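Local coordinates for protein putative regulator (Escherichia coli O6, PDB 3HFI) that is of unknown function but, as a putative DNA-binding transcription regulator with a UTRA domain, probably senses a small effector molecule, at residues Ala66-Leu77 with Leu144-Lys154. Residues are numbered along the deposited sequence; the frame is centred on the assembly and turned at random.
Sequences AMLIENRINIEL and LPVEFGNVWLK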
# COMPACT_ATOMS: atom_id res chain seq x y z
N ALA A 66 13.86 -0.34 8.98
CA ALA A 66 12.40 -0.26 8.95
C ALA A 66 11.76 -1.63 8.72
O ALA A 66 11.02 -2.12 9.57
CB ALA A 66 11.92 0.73 7.87
N MET A 67 12.06 -2.27 7.59
CA MET A 67 11.37 -3.48 7.25
C MET A 67 12.21 -4.44 6.43
O MET A 67 13.16 -4.04 5.76
CB MET A 67 10.11 -3.12 6.46
CG MET A 67 10.38 -2.38 5.18
SD MET A 67 8.89 -1.56 4.48
CE MET A 67 9.05 0.03 5.27
N LEU A 68 11.82 -5.71 6.51
CA LEU A 68 12.41 -6.79 5.72
C LEU A 68 11.38 -7.21 4.67
O LEU A 68 10.24 -7.49 5.00
CB LEU A 68 12.81 -7.94 6.65
CG LEU A 68 13.45 -9.18 6.05
CD1 LEU A 68 14.87 -8.91 5.53
CD2 LEU A 68 13.45 -10.18 7.19
N ILE A 69 11.79 -7.21 3.41
CA ILE A 69 10.92 -7.48 2.29
C ILE A 69 11.43 -8.71 1.56
O ILE A 69 12.62 -8.77 1.21
CB ILE A 69 10.89 -6.31 1.30
CG1 ILE A 69 10.65 -4.98 2.06
CG2 ILE A 69 9.82 -6.59 0.20
CD1 ILE A 69 10.68 -3.73 1.19
N GLU A 70 10.54 -9.67 1.34
CA GLU A 70 10.82 -10.86 0.51
C GLU A 70 9.90 -10.82 -0.69
O GLU A 70 8.68 -10.98 -0.54
CB GLU A 70 10.53 -12.09 1.33
CG GLU A 70 11.40 -12.15 2.50
CD GLU A 70 11.14 -13.40 3.28
OE1 GLU A 70 10.22 -13.39 4.13
OE2 GLU A 70 11.90 -14.38 3.04
N ASN A 71 10.45 -10.51 -1.84
CA ASN A 71 9.71 -10.44 -3.07
C ASN A 71 9.84 -11.76 -3.85
O ASN A 71 10.93 -12.34 -3.91
CB ASN A 71 10.27 -9.30 -3.96
CG ASN A 71 10.28 -7.97 -3.29
OD1 ASN A 71 11.33 -7.38 -3.05
ND2 ASN A 71 9.08 -7.44 -3.04
N ARG A 72 8.76 -12.22 -4.47
CA ARG A 72 8.79 -13.34 -5.36
C ARG A 72 8.12 -12.89 -6.66
O ARG A 72 6.95 -12.52 -6.68
CB ARG A 72 8.05 -14.49 -4.73
CG ARG A 72 8.88 -15.24 -3.69
CD ARG A 72 8.10 -16.20 -2.92
NE ARG A 72 8.92 -17.01 -2.00
CZ ARG A 72 9.05 -16.75 -0.70
NH1 ARG A 72 8.50 -15.69 -0.17
NH2 ARG A 72 9.79 -17.51 0.06
N ILE A 73 8.88 -12.98 -7.73
CA ILE A 73 8.61 -12.34 -9.03
C ILE A 73 8.48 -13.37 -10.15
O ILE A 73 9.36 -14.23 -10.30
CB ILE A 73 9.74 -11.34 -9.39
CG1 ILE A 73 9.85 -10.25 -8.31
CG2 ILE A 73 9.41 -10.71 -10.70
CD1 ILE A 73 11.29 -9.92 -7.88
N ASN A 74 7.38 -13.29 -10.92
CA ASN A 74 7.21 -14.11 -12.10
C ASN A 74 8.13 -13.58 -13.19
O ASN A 74 7.84 -12.58 -13.85
CB ASN A 74 5.77 -14.05 -12.58
CG ASN A 74 5.53 -14.91 -13.78
OD1 ASN A 74 6.44 -15.58 -14.27
ND2 ASN A 74 4.30 -14.94 -14.23
N ILE A 75 9.24 -14.24 -13.41
CA ILE A 75 10.26 -13.77 -14.33
C ILE A 75 9.89 -13.92 -15.81
O ILE A 75 10.41 -13.21 -16.67
CB ILE A 75 11.64 -14.42 -14.00
CG1 ILE A 75 11.61 -15.93 -14.05
CG2 ILE A 75 12.06 -14.09 -12.60
CD1 ILE A 75 12.75 -16.51 -13.13
N GLU A 76 8.92 -14.79 -16.11
CA GLU A 76 8.44 -14.94 -17.50
C GLU A 76 7.89 -13.65 -18.07
O GLU A 76 7.93 -13.43 -19.27
CB GLU A 76 7.36 -16.00 -17.58
CG GLU A 76 7.67 -17.31 -16.78
CD GLU A 76 9.05 -17.88 -17.04
OE1 GLU A 76 9.51 -17.86 -18.23
OE2 GLU A 76 9.68 -18.39 -16.06
N LEU A 77 7.41 -12.76 -17.21
CA LEU A 77 6.82 -11.50 -17.63
C LEU A 77 7.84 -10.36 -17.79
O LEU A 77 7.49 -9.33 -18.37
CB LEU A 77 5.75 -11.09 -16.58
CG LEU A 77 4.53 -12.02 -16.55
CD1 LEU A 77 3.51 -11.66 -15.40
CD2 LEU A 77 3.87 -11.93 -18.03
N LEU A 144 -3.43 -10.69 -14.31
CA LEU A 144 -2.02 -10.97 -14.46
C LEU A 144 -1.19 -10.44 -13.28
O LEU A 144 -0.66 -9.33 -13.32
CB LEU A 144 -1.56 -10.34 -15.77
CG LEU A 144 -0.21 -10.61 -16.38
CD1 LEU A 144 -0.03 -12.14 -16.61
CD2 LEU A 144 -0.19 -9.82 -17.74
N PRO A 145 -1.06 -11.23 -12.21
CA PRO A 145 -0.13 -10.94 -11.14
C PRO A 145 1.31 -10.99 -11.63
O PRO A 145 1.60 -11.67 -12.62
CB PRO A 145 -0.40 -12.07 -10.10
CG PRO A 145 -1.62 -12.69 -10.52
CD PRO A 145 -1.67 -12.54 -12.01
N VAL A 146 2.19 -10.20 -11.02
CA VAL A 146 3.61 -10.22 -11.37
C VAL A 146 4.50 -10.49 -10.16
O VAL A 146 5.59 -11.05 -10.31
CB VAL A 146 4.07 -8.96 -12.08
CG1 VAL A 146 3.91 -7.67 -11.23
CG2 VAL A 146 5.56 -9.13 -12.54
N GLU A 147 4.05 -10.11 -8.95
CA GLU A 147 4.93 -10.19 -7.79
C GLU A 147 4.12 -10.43 -6.56
O GLU A 147 3.00 -9.91 -6.47
CB GLU A 147 5.77 -8.92 -7.64
CG GLU A 147 6.87 -8.95 -6.56
CD GLU A 147 6.40 -8.54 -5.19
OE1 GLU A 147 5.50 -7.67 -5.08
OE2 GLU A 147 6.95 -9.04 -4.19
N PHE A 148 4.67 -11.23 -5.64
CA PHE A 148 4.04 -11.62 -4.36
C PHE A 148 5.08 -11.40 -3.28
O PHE A 148 6.13 -12.07 -3.25
CB PHE A 148 3.59 -13.10 -4.37
CG PHE A 148 2.97 -13.54 -3.09
CD1 PHE A 148 1.82 -12.93 -2.62
CD2 PHE A 148 3.54 -14.54 -2.33
CE1 PHE A 148 1.26 -13.29 -1.44
CE2 PHE A 148 2.97 -14.91 -1.10
CZ PHE A 148 1.85 -14.33 -0.69
N GLY A 149 4.82 -10.40 -2.43
CA GLY A 149 5.74 -9.97 -1.40
C GLY A 149 5.24 -10.26 -0.01
O GLY A 149 4.04 -10.20 0.27
N ASN A 150 6.19 -10.58 0.85
CA ASN A 150 5.97 -10.73 2.28
C ASN A 150 6.81 -9.69 2.96
O ASN A 150 8.03 -9.63 2.72
CB ASN A 150 6.45 -12.09 2.75
CG ASN A 150 5.44 -13.17 2.50
OD1 ASN A 150 4.72 -13.54 3.39
ND2 ASN A 150 5.37 -13.67 1.27
N VAL A 151 6.18 -8.87 3.82
CA VAL A 151 6.87 -7.74 4.44
C VAL A 151 6.78 -7.88 5.94
O VAL A 151 5.71 -8.17 6.47
CB VAL A 151 6.27 -6.41 3.99
CG1 VAL A 151 7.00 -5.27 4.60
CG2 VAL A 151 6.34 -6.29 2.46
N TRP A 152 7.90 -7.63 6.62
CA TRP A 152 8.01 -7.75 8.05
C TRP A 152 8.33 -6.38 8.57
O TRP A 152 9.42 -5.86 8.33
CB TRP A 152 9.12 -8.71 8.40
CG TRP A 152 8.94 -9.96 7.67
CD1 TRP A 152 9.39 -10.28 6.41
CD2 TRP A 152 8.20 -11.06 8.13
NE1 TRP A 152 8.96 -11.53 6.05
CE2 TRP A 152 8.23 -12.04 7.10
CE3 TRP A 152 7.50 -11.32 9.30
CZ2 TRP A 152 7.59 -13.27 7.22
CZ3 TRP A 152 6.87 -12.53 9.44
CH2 TRP A 152 6.93 -13.51 8.41
N LEU A 153 7.35 -5.80 9.27
CA LEU A 153 7.34 -4.37 9.49
C LEU A 153 7.47 -4.45 10.97
O LEU A 153 6.70 -5.17 11.54
CB LEU A 153 5.94 -3.80 9.61
CG LEU A 153 5.41 -3.07 8.38
CD1 LEU A 153 5.04 -4.05 7.31
CD2 LEU A 153 4.19 -2.26 8.82
N LYS A 154 8.41 -3.78 11.61
CA LYS A 154 8.52 -3.98 13.08
C LYS A 154 7.87 -2.78 13.77
O LYS A 154 7.84 -2.71 15.00
CB LYS A 154 9.96 -3.55 12.67
CG LYS A 154 10.86 -2.99 13.76
CD LYS A 154 12.19 -2.55 13.13
CE LYS A 154 13.07 -1.73 14.09
NZ LYS A 154 14.29 -2.46 14.58
O HOH W 1 7.08 -13.26 -1.09
O HOH W 2 1.93 -14.35 -12.88
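M67 pairs with L153 and brings SD to 4.2 Å from V151 CG1, where strand 65-73 runs antiparallel beside strand 144-153. L68 trades both backbone bonds with W152 and rests CD2 near the indole CD1. On the other face of the sheet I69 and V151 lie side by side, and both touch G161 of the second subunit. E70 pairs with N150 through the backbone, and its extended side chain brings OE1 to within 3.0 Å of W152 NE1. That indole N-H reaches the anti side of the carboxylate; R119 forms a salt bridge to the same oxygen and Y54 bonds to OE2, so three partners, W152, R119 and Y54, hold this buried carboxylate. N71 points ND2 at E147 OE2 (2.9 Å), in its own amide plane but from above the carboxylate, which is turned 72° against the amide. E147 turns about CB-CG (chi2 -88°), which brings OE2 to N71. R72 pairs with F148, and a water in the plane of its guanidinium joins NH1 (3.0 Å) to N150 ND2, E70 O and F148 O. R57 hydrogen-bonds to N71 OD1, and E34 forms a salt bridge to R72 NE. I73 lays CG1 on E147 CG at 3.7 Å. N74 N donates to V146 O, and a second water links N74 ND2 to P145 O. N74 OD1 accepts from E76 N in an Asx turn, after which L77 sets CD1 against L144 CD1 (3.8 Å). These are the two central strands of the six-stranded antiparallel sheet of the UTRA domain.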